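Local coordinates for bifunctional protein PutA (PDB 5UR2) that oxidises proline to glutamate in two steps, joining a flavin-dependent proline dehydrogenase and an NAD-dependent L-glutamate gamma-semialdehyde dehydrogenase in one chain, at the interface of chains A and B. Sequence-based numbering; all coordinates share one arbitrary frame. Chains: chain A/B, Bifunctional protein PutA.

Contact 1: the interface of chains A and B. Residues chain A 974, 979, 981; chain B 50-51, 55.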
loop_
_atom_site.group_PDB
_atom_site.type_symbol
_atom_site.label_atom_id
_atom_site.label_comp_id
_atom_site.label_asym_id
_atom_site.label_seq_id
_atom_site.Cartn_x
_atom_site.Cartn_y
_atom_site.Cartn_z
ATOM N N THR A 974 1.751 25.621 -7.580
ATOM C CA THR A 974 2.205 26.579 -6.575
ATOM C C THR A 974 3.096 27.674 -7.158
ATOM O O THR A 974 3.535 28.558 -6.416
ATOM C CB THR A 974 2.953 25.872 -5.435
ATOM O OG1 THR A 974 4.190 25.313 -5.911
ATOM C CG2 THR A 974 2.096 24.779 -4.839
ATOM N N PHE A 979 7.895 32.039 -9.050
ATOM C CA PHE A 979 8.272 31.608 -7.715
ATOM C C PHE A 979 7.355 30.533 -7.163
ATOM O O PHE A 979 6.129 30.634 -7.256
ATOM C CB PHE A 979 8.259 32.820 -6.778
ATOM C CG PHE A 979 8.132 32.468 -5.342
ATOM C CD1 PHE A 979 9.218 31.969 -4.633
ATOM C CD2 PHE A 979 6.933 32.679 -4.683
ATOM C CE1 PHE A 979 9.102 31.644 -3.297
ATOM C CE2 PHE A 979 6.808 32.361 -3.344
ATOM C CZ PHE A 979 7.896 31.845 -2.648
ATOM N N PRO A 981 7.084 28.008 -3.483
ATOM C CA PRO A 981 7.642 27.690 -2.165
ATOM C C PRO A 981 8.269 26.308 -2.167
ATOM O O PRO A 981 7.858 25.420 -2.919
ATOM C CB PRO A 981 6.422 27.731 -1.235
ATOM C CG PRO A 981 5.264 28.256 -2.083
ATOM C CD PRO A 981 5.614 27.997 -3.508
ATOM N N LYS B 50 7.290 34.833 3.401
ATOM C CA LYS B 50 7.722 35.238 2.068
ATOM C C LYS B 50 6.700 34.815 1.020
ATOM O O LYS B 50 6.295 35.617 0.170
ATOM C CB LYS B 50 9.093 34.634 1.755
ATOM C CG LYS B 50 9.567 34.897 0.325
ATOM C CD LYS B 50 10.967 34.332 0.074
ATOM C CE LYS B 50 11.386 34.500 -1.374
ATOM N NZ LYS B 50 12.755 33.979 -1.641
ATOM N N THR B 51 6.251 33.558 1.092
ATOM C CA THR B 51 5.257 33.051 0.154
ATOM C C THR B 51 3.961 33.844 0.247
ATOM O O THR B 51 3.425 34.301 -0.768
ATOM C CB THR B 51 4.991 31.573 0.435
ATOM O OG1 THR B 51 6.144 30.795 0.091
ATOM C CG2 THR B 51 3.744 31.073 -0.338
ATOM N N ARG B 55 2.486 36.460 -2.639
ATOM C CA ARG B 55 1.216 36.108 -3.265
ATOM C C ARG B 55 0.170 37.183 -3.024
ATOM O O ARG B 55 -0.602 37.529 -3.930
ATOM C CB ARG B 55 0.715 34.771 -2.723
ATOM C CG ARG B 55 1.512 33.579 -3.222
ATOM C CD ARG B 55 0.958 32.272 -2.688
ATOM N NE ARG B 55 1.564 31.135 -3.376
ATOM C CZ ARG B 55 1.344 29.871 -3.047
ATOM N NH1 ARG B 55 0.533 29.593 -2.035
ATOM N NH2 ARG B 55 1.939 28.891 -3.717
#
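A:Phe979 and A:Pro981, in the C-terminal tail, have extended backbone torsions and lie against B:Thr51 on helix 47-59 of chain B, while A:Thr974, the residue just after strand 965-973, faces B:Arg55 one helical turn further along. The phenylalanine points the far end of its ring at the helix: CZ comes 3.4 Å from OG1 of B:Thr51, and CE2 lies 3.9 Å from the CA of the same threonine. With CG turned away from its own backbone N (chi1 159°), the ring reaches out from the tail, and the backbone N of A:Pro981 sits over one of its faces near the rim. A large flat ring suits this place because its far end can pack on a helix surface while one face lies against the backbone of A:Pro981. B:Lys50 adds the aliphatic part of its extended chain, its CE passing 4.1 Å from CE1 of the ring. Both branches of B:Thr51 are used: OG1 is 3.4 Å from CB of A:Pro981, and the methyl CG2 packs 3.6 Å from CG of the proline, whose rigid ring crosses the threonine at about a right angle. That methyl also lies above one face of the B:Arg55 guanidinium, toward its rim, and probably helps to steady it. The long arginine then sends NH2 to the backbone O of A:Thr974, a hydrogen bond of 3.2 Å with 151° at the hydrogen. The oxygen lies at the edge of the guanidinium, close to its plane, whereas the donor is tilted somewhat from the carbonyl plane. Apolar packing and this hydrogen bond thus moor the C-terminal tail of one subunit on the N-terminal region of the other, probably helping to stabilise the dimer.

Contact 2: the interface of chains A and B. Residues chain A 617, 623, 625, 969, 971; chain B 940-941.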
loop_
_atom_site.group_PDB
_atom_site.type_symbol
_atom_site.label_atom_id
_atom_site.label_comp_id
_atom_site.label_asym_id
_atom_site.label_seq_id
_atom_site.Cartn_x
_atom_site.Cartn_y
_atom_site.Cartn_z
ATOM N N VAL A 617 2.476 12.537 -4.322
ATOM C CA VAL A 617 2.819 11.773 -5.517
ATOM C C VAL A 617 3.524 12.679 -6.514
ATOM O O VAL A 617 3.329 13.896 -6.525
ATOM C CB VAL A 617 1.587 11.095 -6.164
ATOM C CG1 VAL A 617 1.098 9.946 -5.296
ATOM C CG2 VAL A 617 0.468 12.114 -6.405
ATOM N N GLU A 623 4.524 22.137 -8.180
ATOM C CA GLU A 623 3.204 21.528 -8.275
ATOM C C GLU A 623 3.041 20.532 -7.135
ATOM O O GLU A 623 3.786 19.554 -7.052
ATOM C CB GLU A 623 3.001 20.848 -9.635
ATOM C CG GLU A 623 1.594 20.317 -9.805
ATOM C CD GLU A 623 1.322 19.725 -11.177
ATOM O OE1 GLU A 623 1.512 18.497 -11.321
ATOM O OE2 GLU A 623 0.914 20.489 -12.105
ATOM N N SER A 625 0.862 17.657 -5.524
ATOM C CA SER A 625 -0.105 16.654 -5.946
ATOM C C SER A 625 -0.195 15.583 -4.873
ATOM O O SER A 625 0.832 15.037 -4.457
ATOM C CB SER A 625 0.311 16.038 -7.281
ATOM O OG SER A 625 -0.796 15.483 -7.918
ATOM N N CYS A 969 -7.340 12.612 -6.379
ATOM C CA CYS A 969 -6.080 13.310 -6.533
ATOM C C CYS A 969 -6.348 14.803 -6.521
ATOM O O CYS A 969 -7.213 15.287 -7.260
ATOM C CB CYS A 969 -5.379 12.900 -7.835
ATOM S SG CYS A 969 -3.698 13.579 -7.994
ATOM N N THR A 971 -4.300 18.289 -7.157
ATOM C CA THR A 971 -3.081 18.777 -7.791
ATOM C C THR A 971 -3.133 20.300 -7.802
ATOM O O THR A 971 -4.062 20.884 -8.369
ATOM C CB THR A 971 -2.950 18.218 -9.212
ATOM O OG1 THR A 971 -2.913 16.788 -9.159
ATOM C CG2 THR A 971 -1.691 18.748 -9.920
ATOM N N ARG B 940 2.151 11.245 -11.343
ATOM C CA ARG B 940 1.913 12.627 -10.926
ATOM C C ARG B 940 0.440 12.901 -10.639
ATOM O O ARG B 940 0.122 13.613 -9.681
ATOM C CB ARG B 940 2.417 13.598 -11.994
ATOM C CG ARG B 940 3.873 13.444 -12.353
ATOM C CD ARG B 940 4.337 14.587 -13.221
ATOM N NE ARG B 940 5.654 14.300 -13.753
ATOM C CZ ARG B 940 6.370 15.134 -14.505
ATOM N NH1 ARG B 940 5.903 16.336 -14.835
ATOM N NH2 ARG B 940 7.561 14.752 -14.935
ATOM N N HIS B 941 -0.474 12.399 -11.474
ATOM C CA HIS B 941 -1.908 12.679 -11.326
ATOM C C HIS B 941 -2.718 11.413 -11.599
ATOM O O HIS B 941 -3.373 11.288 -12.643
ATOM C CB HIS B 941 -2.350 13.804 -12.272
ATOM C CG HIS B 941 -1.283 14.805 -12.564
ATOM N ND1 HIS B 941 -0.547 14.784 -13.727
ATOM C CD2 HIS B 941 -0.855 15.883 -11.864
ATOM C CE1 HIS B 941 0.311 15.791 -13.719
ATOM N NE2 HIS B 941 0.146 16.473 -12.598
#
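A:Ser625 OG is gripped by two partners: it donates a hydrogen bond of 2.7 Å to the backbone O of B:Arg940 and shares another of 2.8 Å with OG1 of A:Thr971 in its own chain. Serine and threonine sit on 623-631 and 965-973, two strands of the aldehyde dehydrogenase part, which form the protruding beta-flap used for dimerisation in this family. The short serine hydroxyl suits a backbone acceptor, which it meets nearly along the C=O axis. A:Thr971 is the second-shell residue that helps to position that hydroxyl, while its methyl CG2 packs 3.6 Å from CD2 of B:His941.

The histidine meets the flap with its ring edge. NE2 donates to the carboxylate OE1 of A:Glu623 over 2.8 Å, in a fairly straight bond (161° at the hydrogen). The oxygen lies close to the imidazole plane, but the carboxylate is turned 65° against that plane and is met on its syn side, with NE2 well out of the carboxylate plane. An extended glutamate chain, with CG anti to the backbone N (chi1 -175°), carries the carboxylate out from the strand; its negative charge would probably favour a protonated imidazole. CB of B:Arg940 lies 3.5 Å above the centre of one ring face and probably limits how the imidazole can turn. Beside the backbone of B:His941, the soft, modest bulk of A:Cys969 brings SG to 3.9 Å from its CA.

The centres of contact 1 and contact 2 are about 18 Å apart; contact 2 uses strand 965-973, and contact 1 the chain that continues from it. In contact 2 the strand and its partner 623-631 meet the aldehyde dehydrogenase part of chain B; in contact 1 the tail reaches the N-terminal region of the same subunit. One flap and tail therefore bridge distant parts of the partner's sequence, and the two-fold symmetry repeats this reciprocally. The centre of contact 2 is about 34 Å, and that of contact 1 about 50 Å, from A:Glu746, the predicted active-site glutamate of the flap's own chain, so both probably support assembly rather than chemistry.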